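PDB 4UPK: phosphonate monoester hydrolase, which belongs to the sulfatase family of the alkaline phosphatase clan, a group of alpha/beta enzymes built round a large central beta sheet. Local coordinates for residues Asn35-Ile40 and Thr340-Thr345; Arg63-Asp68 and Ile373-Gly378; Asp68-Arg73 and Pro417-Glu422. All coordinates share one frame; numbering follows the deposited sequence.

Contact 1 (Asn35-Ile40 and Thr340-Thr345); sequences NVLFII and TLIVVT
Leu37 and Val343 lie in the tight middle of two neighbouring strands, 35-40 and 340-345, whose directions differ by only 12°. Leu37 N reaches Leu341 O at 2.8 Å and Leu37 O accepts Val343 N at 2.8 Å; two residues further along, Ile39 N donates to Val343 O, also at 2.8 Å. The ladder slackens towards its ends. At one of them the bond from Thr345 N to Ile39 O stretches to 3.2 Å, and at the other Leu341 N stands 3.0 Å from Asn35 O. This is classical parallel pairing inside the mixed central sheet of the sulfatase fold: Asn35, Leu37 and Ile39 use their backbone on this side, whereas Val36, Phe38 and Ile40 turn theirs to strand 234-239. Side chains also differ in closeness. CG of Phe38 is anti to the backbone N (chi1 -169°), and the ring crosses Val343, bringing CD1 3.9 Å from Val343 CB, with Val343 O at the ring edge and in its plane; Thr345 CG2 lies near CE1, again at the edge. By contrast, Val36 CG1 and Leu341 CD2 are 4.3 Å apart, a lighter touch between neighbours that both pack on helix 394-402. Leu37 and Ile342, on the other face, press against helix 303-333, and such branched or bulky apolar residues suit a strand wrapped on both faces. Even the polar groups at the ends are buried. Asn35 ND2 gives a bond lying in its own amide plane to Thr340 OG1 at 3.1 Å, while Asn35 OD1 takes Trp233 N; Thr340 OG1 is also bonded to Gln336 O, and Thr345 OG1 to Pro371 O.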
ATOM      1  N   ASN A  35      16.432 -27.136  -8.234  1.00 24.73           N
ATOM      2  CA  ASN A  35      17.113 -26.298  -7.249  1.00 21.94           C
ATOM      3  C   ASN A  35      17.848 -25.185  -7.932  1.00 24.31           C
ATOM      4  O   ASN A  35      18.220 -25.308  -9.104  1.00 23.43           O
ATOM      5  CB  ASN A  35      18.115 -27.107  -6.423  1.00 17.05           C
ATOM      6  CG  ASN A  35      17.558 -28.282  -5.660  1.00 28.83           C
ATOM      7  OD1 ASN A  35      16.560 -28.182  -4.932  1.00 18.28           O
ATOM      8  ND2 ASN A  35      18.246 -29.415  -5.771  1.00 23.18           N
ATOM      9  N   VAL A  36      18.064 -24.082  -7.196  1.00 20.61           N
ATOM     10  CA  VAL A  36      18.865 -22.963  -7.669  1.00 19.73           C
ATOM     11  C   VAL A  36      19.949 -22.638  -6.634  1.00 21.01           C
ATOM     12  O   VAL A  36      19.645 -22.328  -5.485  1.00 20.12           O
ATOM     13  CB  VAL A  36      18.053 -21.713  -8.136  1.00 23.78           C
ATOM     14  CG1 VAL A  36      18.990 -20.624  -8.677  1.00 22.60           C
ATOM     15  CG2 VAL A  36      17.016 -22.092  -9.196  1.00 24.13           C
ATOM     16  N   LEU A  37      21.212 -22.755  -7.046  1.00 16.65           N
ATOM     17  CA  LEU A  37      22.358 -22.428  -6.209  1.00 14.66           C
ATOM     18  C   LEU A  37      23.060 -21.254  -6.855  1.00 20.33           C
ATOM     19  O   LEU A  37      23.711 -21.396  -7.893  1.00 21.10           O
ATOM     20  CB  LEU A  37      23.319 -23.622  -5.977  1.00 13.32           C
ATOM     21  CG  LEU A  37      24.614 -23.312  -5.154  1.00 14.62           C
ATOM     22  CD1 LEU A  37      24.293 -22.831  -3.736  1.00 14.17           C
ATOM     23  CD2 LEU A  37      25.531 -24.487  -5.111  1.00 11.90           C
ATOM     24  N   PHE A  38      22.899 -20.084  -6.239  1.00 17.21           N
ATOM     25  CA  PHE A  38      23.453 -18.832  -6.719  1.00 15.27           C
ATOM     26  C   PHE A  38      24.568 -18.349  -5.792  1.00 19.95           C
ATOM     27  O   PHE A  38      24.299 -17.859  -4.684  1.00 17.46           O
ATOM     28  CB  PHE A  38      22.320 -17.796  -6.865  1.00 16.17           C
ATOM     29  CG  PHE A  38      22.635 -16.503  -7.584  1.00 15.81           C
ATOM     30  CD1 PHE A  38      23.840 -16.337  -8.270  1.00 16.90           C
ATOM     31  CD2 PHE A  38      21.706 -15.471  -7.622  1.00 15.63           C
ATOM     32  CE1 PHE A  38      24.126 -15.145  -8.937  1.00 16.85           C
ATOM     33  CE2 PHE A  38      21.994 -14.280  -8.284  1.00 17.66           C
ATOM     34  CZ  PHE A  38      23.195 -14.134  -8.955  1.00 15.75           C
ATOM     35  N   ILE A  39      25.841 -18.532  -6.244  1.00 17.88           N
ATOM     36  CA  ILE A  39      27.015 -18.093  -5.480  1.00 16.84           C
ATOM     37  C   ILE A  39      27.592 -16.843  -6.127  1.00 20.13           C
ATOM     38  O   ILE A  39      27.833 -16.833  -7.339  1.00 19.82           O
ATOM     39  CB  ILE A  39      28.142 -19.171  -5.255  1.00 19.13           C
ATOM     40  CG1 ILE A  39      27.596 -20.472  -4.668  1.00 18.52           C
ATOM     41  CG2 ILE A  39      29.324 -18.602  -4.374  1.00 18.44           C
ATOM     42  CD1 ILE A  39      28.647 -21.618  -4.643  1.00 17.14           C
ATOM     43  N   ILE A  40      27.858 -15.820  -5.284  1.00 14.76           N
ATOM     44  CA  ILE A  40      28.484 -14.565  -5.660  1.00 14.03           C
ATOM     45  C   ILE A  40      29.698 -14.342  -4.754  1.00 20.11           C
ATOM     46  O   ILE A  40      29.561 -14.230  -3.525  1.00 17.98           O
ATOM     47  CB  ILE A  40      27.502 -13.329  -5.672  1.00 15.99           C
ATOM     48  CG1 ILE A  40      26.328 -13.546  -6.656  1.00 14.99           C
ATOM     49  CG2 ILE A  40      28.270 -12.012  -5.983  1.00 16.06           C
ATOM     50  CD1 ILE A  40      25.279 -12.464  -6.658  1.00 14.20           C
ATOM     51  N   THR A 340      20.418 -29.367 -10.288  1.00 28.12           N
ATOM     52  CA  THR A 340      20.576 -27.992  -9.785  1.00 25.42           C
ATOM     53  C   THR A 340      21.146 -27.015 -10.819  1.00 26.05           C
ATOM     54  O   THR A 340      22.160 -27.298 -11.468  1.00 24.91           O
ATOM     55  CB  THR A 340      21.426 -28.004  -8.487  1.00 26.26           C
ATOM     56  OG1 THR A 340      20.780 -28.845  -7.540  1.00 27.15           O
ATOM     57  CG2 THR A 340      21.639 -26.603  -7.855  1.00 21.02           C
ATOM     58  N   LEU A 341      20.520 -25.829 -10.909  1.00 19.21           N
ATOM     59  CA  LEU A 341      21.030 -24.732 -11.705  1.00 16.95           C
ATOM     60  C   LEU A 341      22.057 -24.051 -10.794  1.00 21.81           C
ATOM     61  O   LEU A 341      21.693 -23.495  -9.741  1.00 21.64           O
ATOM     62  CB  LEU A 341      19.916 -23.735 -12.125  1.00 15.91           C
ATOM     63  CG  LEU A 341      20.371 -22.421 -12.773  1.00 17.58           C
ATOM     64  CD1 LEU A 341      21.070 -22.660 -14.123  1.00 17.59           C
ATOM     65  CD2 LEU A 341      19.233 -21.466 -12.928  1.00 13.73           C
ATOM     66  N   ILE A 342      23.342 -24.159 -11.165  1.00 18.22           N
ATOM     67  CA  ILE A 342      24.449 -23.571 -10.422  1.00 17.88           C
ATOM     68  C   ILE A 342      24.914 -22.333 -11.151  1.00 21.31           C
ATOM     69  O   ILE A 342      25.227 -22.399 -12.344  1.00 20.98           O
ATOM     70  CB  ILE A 342      25.614 -24.571 -10.110  1.00 21.02           C
ATOM     71  CG1 ILE A 342      25.100 -25.815  -9.319  1.00 22.06           C
ATOM     72  CG2 ILE A 342      26.764 -23.861  -9.357  1.00 20.54           C
ATOM     73  CD1 ILE A 342      26.103 -26.996  -9.188  1.00 33.34           C
ATOM     74  N   VAL A 343      24.903 -21.194 -10.448  1.00 17.31           N
ATOM     75  CA  VAL A 343      25.358 -19.925 -10.998  1.00 16.98           C
ATOM     76  C   VAL A 343      26.484 -19.411 -10.099  1.00 21.48           C
ATOM     77  O   VAL A 343      26.277 -19.153  -8.908  1.00 19.52           O
ATOM     78  CB  VAL A 343      24.254 -18.844 -11.209  1.00 20.27           C
ATOM     79  CG1 VAL A 343      24.831 -17.621 -11.925  1.00 19.35           C
ATOM     80  CG2 VAL A 343      23.044 -19.383 -11.966  1.00 20.11           C
ATOM     81  N   VAL A 344      27.686 -19.296 -10.675  1.00 18.27           N
ATOM     82  CA  VAL A 344      28.849 -18.786  -9.955  1.00 16.90           C
ATOM     83  C   VAL A 344      29.374 -17.574 -10.716  1.00 21.81           C
ATOM     84  O   VAL A 344      29.649 -17.657 -11.918  1.00 21.00           O
ATOM     85  CB  VAL A 344      29.956 -19.838  -9.643  1.00 19.55           C
ATOM     86  CG1 VAL A 344      31.066 -19.230  -8.773  1.00 18.19           C
ATOM     87  CG2 VAL A 344      29.369 -21.067  -8.954  1.00 19.57           C
ATOM     88  N   THR A 345      29.504 -16.450 -10.002  1.00 17.39           N
ATOM     89  CA  THR A 345      30.003 -15.200 -10.550  1.00 16.82           C
ATOM     90  C   THR A 345      30.665 -14.348  -9.446  1.00 19.91           C
ATOM     91  O   THR A 345      30.676 -14.732  -8.280  1.00 17.74           O
ATOM     92  CB  THR A 345      28.810 -14.429 -11.242  1.00 18.09           C
ATOM     93  OG1 THR A 345      29.329 -13.397 -12.087  1.00 16.78           O
ATOM     94  CG2 THR A 345      27.789 -13.861 -10.242  1.00 10.77           C
TER

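Contact 2 (Arg63-Asp68 and Ile373-Gly378); sequences RALAQD and IIRAPG
Asp68 OD2 is gripped by two groups, Arg375 NE at 3.0 Å and the hydroxyl of Tyr337. The arginine bond is a salt bridge in which NE meets OD2 from above the carboxylate plane, 61° out of it, and the N-H...O angle is 143°. Arg375 is long enough to span from the strand to the end of the helix: CG stands anti to the backbone N (chi1 -158°), and the extended chain from CG onward brings NE to Asp68. A water adds a second link, donating to Asp68 OD1 at 2.7 Å and accepting from Arg375 NH2 at 3.2 Å. Asp68 is the first residue beyond helix 60-67, which lies over strand 372-375, placed between strands 340-346 and 70-76 in the central alpha/beta sheet, on the face that also carries Val344. Beside the salt bridge the interface turns apolar. Ile373 points toward the helix: its CG2 sits 3.8 Å from Leu65 CD2, the two side chains crossing, and its longer branch ends with CD1 4.1 Å from Ala66 CB. The small Ala66 lets the helix backbone come close, since Ala66 CA is 3.9 Å from Ile373 CG2. Leu65, buried, spreads further over Val344 and Tyr337, while its CD1 brushes the aliphatic Arg375 CD at 4.3 Å.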
ATOM      1  N   ARG A  63      37.671 -24.212 -11.331  1.00 16.03           N
ATOM      2  CA  ARG A  63      38.156 -24.681 -12.638  1.00 16.88           C
ATOM      3  C   ARG A  63      37.578 -26.059 -12.985  1.00 23.89           C
ATOM      4  O   ARG A  63      37.339 -26.337 -14.162  1.00 24.27           O
ATOM      5  CB  ARG A  63      39.692 -24.673 -12.692  1.00 13.40           C
ATOM      6  CG  ARG A  63      40.252 -23.275 -12.895  1.00 11.91           C
ATOM      7  CD  ARG A  63      41.753 -23.172 -12.681  1.00 19.09           C
ATOM      8  NE  ARG A  63      42.168 -21.772 -12.552  1.00 18.08           N
ATOM      9  CZ  ARG A  63      43.264 -21.355 -11.924  1.00 26.66           C
ATOM     10  NH1 ARG A  63      44.091 -22.228 -11.359  1.00 14.98           N
ATOM     11  NH2 ARG A  63      43.537 -20.061 -11.849  1.00 12.80           N
ATOM     12  N   ALA A  64      37.294 -26.897 -11.961  1.00 22.30           N
ATOM     13  CA  ALA A  64      36.669 -28.205 -12.174  1.00 21.96           C
ATOM     14  C   ALA A  64      35.224 -27.992 -12.582  1.00 25.56           C
ATOM     15  O   ALA A  64      34.766 -28.650 -13.519  1.00 26.03           O
ATOM     16  CB  ALA A  64      36.754 -29.067 -10.913  1.00 22.62           C
ATOM     17  N   LEU A  65      34.519 -27.025 -11.931  1.00 20.46           N
ATOM     18  CA  LEU A  65      33.135 -26.684 -12.277  1.00 20.01           C
ATOM     19  C   LEU A  65      33.043 -26.140 -13.695  1.00 26.05           C
ATOM     20  O   LEU A  65      32.152 -26.554 -14.429  1.00 27.66           O
ATOM     21  CB  LEU A  65      32.507 -25.714 -11.265  1.00 19.53           C
ATOM     22  CG  LEU A  65      31.041 -25.311 -11.524  1.00 24.06           C
ATOM     23  CD1 LEU A  65      30.063 -26.477 -11.204  1.00 24.19           C
ATOM     24  CD2 LEU A  65      30.680 -24.050 -10.765  1.00 22.69           C
ATOM     25  N   ALA A  66      33.981 -25.250 -14.097  1.00 22.60           N
ATOM     26  CA  ALA A  66      34.044 -24.682 -15.453  1.00 22.36           C
ATOM     27  C   ALA A  66      34.214 -25.806 -16.502  1.00 27.39           C
ATOM     28  O   ALA A  66      33.584 -25.761 -17.563  1.00 26.64           O
ATOM     29  CB  ALA A  66      35.199 -23.691 -15.552  1.00 22.37           C
ATOM     30  N   GLN A  67      35.034 -26.828 -16.171  1.00 25.40           N
ATOM     31  CA  GLN A  67      35.287 -28.001 -17.012  1.00 26.57           C
ATOM     32  C   GLN A  67      34.022 -28.865 -17.207  1.00 29.50           C
ATOM     33  O   GLN A  67      33.881 -29.522 -18.239  1.00 29.56           O
ATOM     34  CB  GLN A  67      36.438 -28.836 -16.419  1.00 28.59           C
ATOM     35  CG  GLN A  67      37.567 -29.139 -17.400  1.00 57.73           C
ATOM     36  CD  GLN A  67      38.201 -27.890 -17.958  1.00 90.93           C
ATOM     37  OE1 GLN A  67      38.919 -27.173 -17.258  1.00 91.14           O
ATOM     38  NE2 GLN A  67      37.924 -27.593 -19.227  1.00 84.04           N
ATOM     39  N   ASP A  68      33.101 -28.831 -16.230  1.00 24.68           N
ATOM     40  CA  ASP A  68      31.851 -29.575 -16.264  1.00 24.82           C
ATOM     41  C   ASP A  68      30.643 -28.659 -16.563  1.00 27.83           C
ATOM     42  O   ASP A  68      29.492 -29.066 -16.379  1.00 28.33           O
ATOM     43  CB  ASP A  68      31.682 -30.328 -14.925  1.00 26.36           C
ATOM     44  CG  ASP A  68      30.617 -31.401 -14.928  1.00 34.69           C
ATOM     45  OD1 ASP A  68      30.548 -32.171 -15.913  1.00 36.73           O
ATOM     46  OD2 ASP A  68      29.843 -31.467 -13.947  1.00 39.92           O
ATOM     47  N   ILE A 373      30.226 -18.832 -14.376  1.00 16.15           N
ATOM     48  CA  ILE A 373      30.107 -20.256 -14.653  1.00 15.63           C
ATOM     49  C   ILE A 373      28.668 -20.606 -14.390  1.00 20.77           C
ATOM     50  O   ILE A 373      28.128 -20.288 -13.323  1.00 19.18           O
ATOM     51  CB  ILE A 373      31.078 -21.185 -13.835  1.00 18.28           C
ATOM     52  CG1 ILE A 373      32.565 -20.705 -13.883  1.00 18.50           C
ATOM     53  CG2 ILE A 373      30.954 -22.654 -14.299  1.00 17.71           C
ATOM     54  CD1 ILE A 373      33.468 -21.220 -12.720  1.00 24.03           C
ATOM     55  N   ILE A 374      28.033 -21.255 -15.373  1.00 17.53           N
ATOM     56  CA  ILE A 374      26.667 -21.700 -15.222  1.00 17.31           C
ATOM     57  C   ILE A 374      26.578 -23.177 -15.555  1.00 24.45           C
ATOM     58  O   ILE A 374      26.939 -23.593 -16.657  1.00 24.86           O
ATOM     59  CB  ILE A 374      25.621 -20.832 -15.995  1.00 19.69           C
ATOM     60  CG1 ILE A 374      25.662 -19.338 -15.531  1.00 18.15           C
ATOM     61  CG2 ILE A 374      24.200 -21.443 -15.866  1.00 19.66           C
ATOM     62  CD1 ILE A 374      24.708 -18.348 -16.301  1.00 17.71           C
ATOM     63  N   ARG A 375      26.099 -23.969 -14.589  1.00 21.82           N
ATOM     64  CA  ARG A 375      25.846 -25.377 -14.809  1.00 21.39           C
ATOM     65  C   ARG A 375      24.358 -25.610 -14.681  1.00 25.18           C
ATOM     66  O   ARG A 375      23.735 -25.213 -13.697  1.00 21.99           O
ATOM     67  CB  ARG A 375      26.604 -26.292 -13.834  1.00 19.65           C
ATOM     68  CG  ARG A 375      26.739 -27.684 -14.435  1.00 17.27           C
ATOM     69  CD  ARG A 375      27.230 -28.719 -13.468  1.00 23.94           C
ATOM     70  NE  ARG A 375      27.238 -30.052 -14.079  1.00 35.12           N
ATOM     71  CZ  ARG A 375      26.179 -30.854 -14.179  1.00 48.58           C
ATOM     72  NH1 ARG A 375      24.993 -30.461 -13.727  1.00 44.51           N
ATOM     73  NH2 ARG A 375      26.293 -32.042 -14.753  1.00 29.52           N
ATOM     74  N   ALA A 376      23.795 -26.258 -15.684  1.00 25.41           N
ATOM     75  CA  ALA A 376      22.390 -26.603 -15.704  1.00 26.72           C
ATOM     76  C   ALA A 376      22.283 -28.024 -16.221  1.00 33.50           C
ATOM     77  O   ALA A 376      23.055 -28.384 -17.115  1.00 32.97           O
ATOM     78  CB  ALA A 376      21.636 -25.651 -16.629  1.00 27.43           C
ATOM     79  N   PRO A 377      21.353 -28.858 -15.699  1.00 32.97           N
ATOM     80  CA  PRO A 377      21.184 -30.213 -16.279  1.00 33.80           C
ATOM     81  C   PRO A 377      20.973 -30.143 -17.796  1.00 37.22           C
ATOM     82  O   PRO A 377      20.140 -29.366 -18.269  1.00 36.67           O
ATOM     83  CB  PRO A 377      19.935 -30.769 -15.567  1.00 36.16           C
ATOM     84  CG  PRO A 377      19.302 -29.607 -14.874  1.00 40.25           C
ATOM     85  CD  PRO A 377      20.382 -28.604 -14.612  1.00 34.85           C
ATOM     86  N   GLY A 378      21.789 -30.888 -18.535  1.00 34.78           N
ATOM     87  CA  GLY A 378      21.752 -30.929 -19.995  1.00 35.52           C
ATOM     88  C   GLY A 378      22.576 -29.876 -20.721  1.00 41.43           C
ATOM     89  O   GLY A 378      22.456 -29.749 -21.948  1.00 41.92           O
TER
HETATM   90  O   HOH W   1      28.229 -32.817 -17.216  1.00 40.10           O

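Contact 3 (Asp68-Arg73 and Pro417-Glu422); sequences DAVSFR and PFLTGE
Phe72 presents the far end of its ring to two residues of segment 417-422, and meets each differently. Its CG is anti to the carbonyl carbon (chi1 -64°), which starts the ring off on the side of the backbone N. Towards Leu419 it shows an edge: CZ lies 4.1 Å from Leu419 CD2, which sits near the ring plane, and the two side chains cross at about a right angle. Towards Phe418 the approach is oblique, with Phe72 CE2 3.8 Å from Phe418 CB. Phe418 starts out towards the strand, but its ring then leads away, to an edge-to-face contact with Trp427. Val70, two residues earlier on the strand, lies beside Phe72 and packs on Leu419, its CG2 being 4.1 Å from CD2 and 3.7 Å from Leu419 O. A compact, beta-branched valine suits this strand position, where the helix backbone passes near. The short, weakly bonded helix 416-419 packs on the face of the central sheet that bears Ile374, which Leu419 also touches. Just beyond, a Schellman motif ends the helix: Gly421 N bonds to Phe418 O at 3.1 Å, and Glu422 N weakly to Pro417 O. Its C-prime residue, Gly421, has a positive phi of 72°, a conformation that glycine adopts readily.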
ATOM      1  N   ASP A  68      33.101 -28.831 -16.230  1.00 24.68           N
ATOM      2  CA  ASP A  68      31.851 -29.575 -16.264  1.00 24.82           C
ATOM      3  C   ASP A  68      30.643 -28.659 -16.563  1.00 27.83           C
ATOM      4  O   ASP A  68      29.492 -29.066 -16.379  1.00 28.33           O
ATOM      5  CB  ASP A  68      31.682 -30.328 -14.925  1.00 26.36           C
ATOM      6  CG  ASP A  68      30.617 -31.401 -14.928  1.00 34.69           C
ATOM      7  OD1 ASP A  68      30.548 -32.171 -15.913  1.00 36.73           O
ATOM      8  OD2 ASP A  68      29.843 -31.467 -13.947  1.00 39.92           O
ATOM      9  N   ALA A  69      30.897 -27.432 -17.044  1.00 22.87           N
ATOM     10  CA  ALA A  69      29.836 -26.443 -17.287  1.00 22.12           C
ATOM     11  C   ALA A  69      30.140 -25.442 -18.390  1.00 26.37           C
ATOM     12  O   ALA A  69      31.019 -25.676 -19.219  1.00 26.25           O
ATOM     13  CB  ALA A  69      29.524 -25.703 -15.986  1.00 22.48           C
ATOM     14  N   VAL A  70      29.392 -24.313 -18.396  1.00 23.40           N
ATOM     15  CA  VAL A  70      29.523 -23.222 -19.360  1.00 22.52           C
ATOM     16  C   VAL A  70      30.208 -21.977 -18.705  1.00 25.64           C
ATOM     17  O   VAL A  70      29.732 -21.456 -17.685  1.00 23.70           O
ATOM     18  CB  VAL A  70      28.149 -22.887 -20.012  1.00 26.29           C
ATOM     19  CG1 VAL A  70      28.300 -21.850 -21.120  1.00 26.46           C
ATOM     20  CG2 VAL A  70      27.454 -24.144 -20.542  1.00 26.23           C
ATOM     21  N   SER A  71      31.324 -21.528 -19.310  1.00 21.21           N
ATOM     22  CA  SER A  71      32.105 -20.366 -18.884  1.00 20.37           C
ATOM     23  C   SER A  71      31.862 -19.198 -19.838  1.00 24.10           C
ATOM     24  O   SER A  71      31.897 -19.382 -21.051  1.00 21.91           O
ATOM     25  CB  SER A  71      33.597 -20.694 -18.859  1.00 22.83           C
ATOM     26  OG  SER A  71      33.864 -21.765 -17.972  1.00 25.00           O
ATOM     27  N   PHE A  72      31.629 -17.997 -19.277  1.00 20.95           N
ATOM     28  CA  PHE A  72      31.354 -16.769 -20.010  1.00 19.75           C
ATOM     29  C   PHE A  72      32.573 -15.860 -19.874  1.00 23.03           C
ATOM     30  O   PHE A  72      32.831 -15.309 -18.795  1.00 22.67           O
ATOM     31  CB  PHE A  72      30.047 -16.119 -19.497  1.00 20.87           C
ATOM     32  CG  PHE A  72      28.807 -16.959 -19.744  1.00 21.74           C
ATOM     33  CD1 PHE A  72      28.475 -18.015 -18.897  1.00 23.19           C
ATOM     34  CD2 PHE A  72      27.978 -16.701 -20.827  1.00 23.06           C
ATOM     35  CE1 PHE A  72      27.337 -18.793 -19.129  1.00 24.17           C
ATOM     36  CE2 PHE A  72      26.841 -17.489 -21.067  1.00 26.76           C
ATOM     37  CZ  PHE A  72      26.525 -18.528 -20.213  1.00 24.52           C
ATOM     38  N   ARG A  73      33.343 -15.743 -20.969  1.00 18.67           N
ATOM     39  CA  ARG A  73      34.608 -14.994 -21.024  1.00 18.16           C
ATOM     40  C   ARG A  73      34.557 -13.466 -21.214  1.00 23.09           C
ATOM     41  O   ARG A  73      35.577 -12.794 -20.963  1.00 22.38           O
ATOM     42  CB  ARG A  73      35.591 -15.643 -22.020  1.00 15.35           C
ATOM     43  CG  ARG A  73      35.971 -17.059 -21.622  1.00 24.98           C
ATOM     44  CD  ARG A  73      37.103 -17.162 -20.593  1.00 32.12           C
ATOM     45  NE  ARG A  73      37.112 -18.479 -19.941  1.00 26.56           N
ATOM     46  CZ  ARG A  73      37.688 -19.566 -20.448  1.00 38.87           C
ATOM     47  NH1 ARG A  73      38.323 -19.509 -21.611  1.00 33.57           N
ATOM     48  NH2 ARG A  73      37.618 -20.717 -19.805  1.00 27.82           N
ATOM     49  N   PRO A 417      19.934 -19.837 -24.058  1.00 28.39           N
ATOM     50  CA  PRO A 417      20.380 -20.365 -25.382  1.00 28.98           C
ATOM     51  C   PRO A 417      21.856 -20.803 -25.446  1.00 31.84           C
ATOM     52  O   PRO A 417      22.158 -21.833 -26.051  1.00 32.94           O
ATOM     53  CB  PRO A 417      20.103 -19.197 -26.349  1.00 30.13           C
ATOM     54  CG  PRO A 417      19.016 -18.439 -25.700  1.00 34.11           C
ATOM     55  CD  PRO A 417      19.279 -18.518 -24.221  1.00 29.26           C
ATOM     56  N   PHE A 418      22.755 -20.044 -24.787  1.00 26.02           N
ATOM     57  CA  PHE A 418      24.198 -20.310 -24.661  1.00 25.48           C
ATOM     58  C   PHE A 418      24.551 -21.617 -23.944  1.00 29.82           C
ATOM     59  O   PHE A 418      25.628 -22.167 -24.198  1.00 29.52           O
ATOM     60  CB  PHE A 418      24.892 -19.152 -23.912  1.00 26.07           C
ATOM     61  CG  PHE A 418      24.834 -17.821 -24.621  1.00 26.23           C
ATOM     62  CD1 PHE A 418      25.698 -17.538 -25.678  1.00 28.63           C
ATOM     63  CD2 PHE A 418      23.956 -16.834 -24.202  1.00 26.36           C
ATOM     64  CE1 PHE A 418      25.684 -16.289 -26.296  1.00 28.57           C
ATOM     65  CE2 PHE A 418      23.944 -15.589 -24.820  1.00 28.83           C
ATOM     66  CZ  PHE A 418      24.795 -15.328 -25.874  1.00 26.97           C
ATOM     67  N   LEU A 419      23.685 -22.084 -23.011  1.00 27.62           N
ATOM     68  CA  LEU A 419      23.902 -23.304 -22.220  1.00 28.41           C
ATOM     69  C   LEU A 419      23.996 -24.588 -23.047  1.00 38.43           C
ATOM     70  O   LEU A 419      24.744 -25.500 -22.677  1.00 38.57           O
ATOM     71  CB  LEU A 419      22.889 -23.427 -21.071  1.00 28.19           C
ATOM     72  CG  LEU A 419      22.833 -22.265 -20.054  1.00 31.88           C
ATOM     73  CD1 LEU A 419      21.890 -22.583 -18.919  1.00 31.41           C
ATOM     74  CD2 LEU A 419      24.222 -21.901 -19.514  1.00 33.07           C
ATOM     75  N   THR A 420      23.272 -24.640 -24.189  1.00 39.43           N
ATOM     76  CA  THR A 420      23.304 -25.764 -25.134  1.00 41.33           C
ATOM     77  C   THR A 420      24.226 -25.457 -26.337  1.00 49.80           C
ATOM     78  O   THR A 420      24.039 -26.012 -27.425  1.00 50.97           O
ATOM     79  CB  THR A 420      21.892 -26.204 -25.530  1.00 45.50           C
ATOM     80  OG1 THR A 420      21.154 -25.064 -25.952  1.00 46.90           O
ATOM     81  CG2 THR A 420      21.165 -26.920 -24.398  1.00 41.75           C
ATOM     82  N   GLY A 421      25.210 -24.585 -26.113  1.00 47.76           N
ATOM     83  CA  GLY A 421      26.213 -24.190 -27.094  1.00 48.69           C
ATOM     84  C   GLY A 421      25.728 -23.292 -28.215  1.00 55.77           C
ATOM     85  O   GLY A 421      26.486 -23.048 -29.158  1.00 56.52           O
ATOM     86  N   GLU A 422      24.476 -22.791 -28.137  1.00 53.29           N
ATOM     87  CA  GLU A 422      23.903 -21.903 -29.157  1.00 53.40           C
ATOM     88  C   GLU A 422      24.117 -20.434 -28.803  1.00 56.93           C
ATOM     89  O   GLU A 422      24.857 -20.148 -27.861  1.00 57.74           O
ATOM     90  CB  GLU A 422      22.412 -22.199 -29.458  1.00 55.47           C
ATOM     91  CG  GLU A 422      21.703 -23.321 -28.714  1.00 68.92           C
ATOM     92  CD  GLU A 422      21.485 -24.624 -29.457  1.00 98.53           C
ATOM     93  OE1 GLU A 422      21.993 -24.772 -30.593  1.00 89.47           O
ATOM     94  OE2 GLU A 422      20.748 -25.481 -28.921  1.00 99.67           O
TER

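All three contacts gather on one side of the chain's centre and reach the same mixed sheet, whose strands run in the order 35-41, 340-346, 372-375, 70-76 from contact 1 outward. Between centres, contacts 1 and 2 are about 10 Å apart, contacts 2 and 3 about 8 Å, and contacts 1 and 3, which do not touch, about 14 Å. Probable antiparallel backbone bonds, Val344 O to Ile373 N and Val70 O to Ile374 N, join the last three strands, whereas 35-41 and 340-346 pair in parallel. Contacts 2 and 3 share Asp68. The segments alternate along the chain, so early and late sequence supplies both the strands and helices 60-67 and 416-419 on opposite faces.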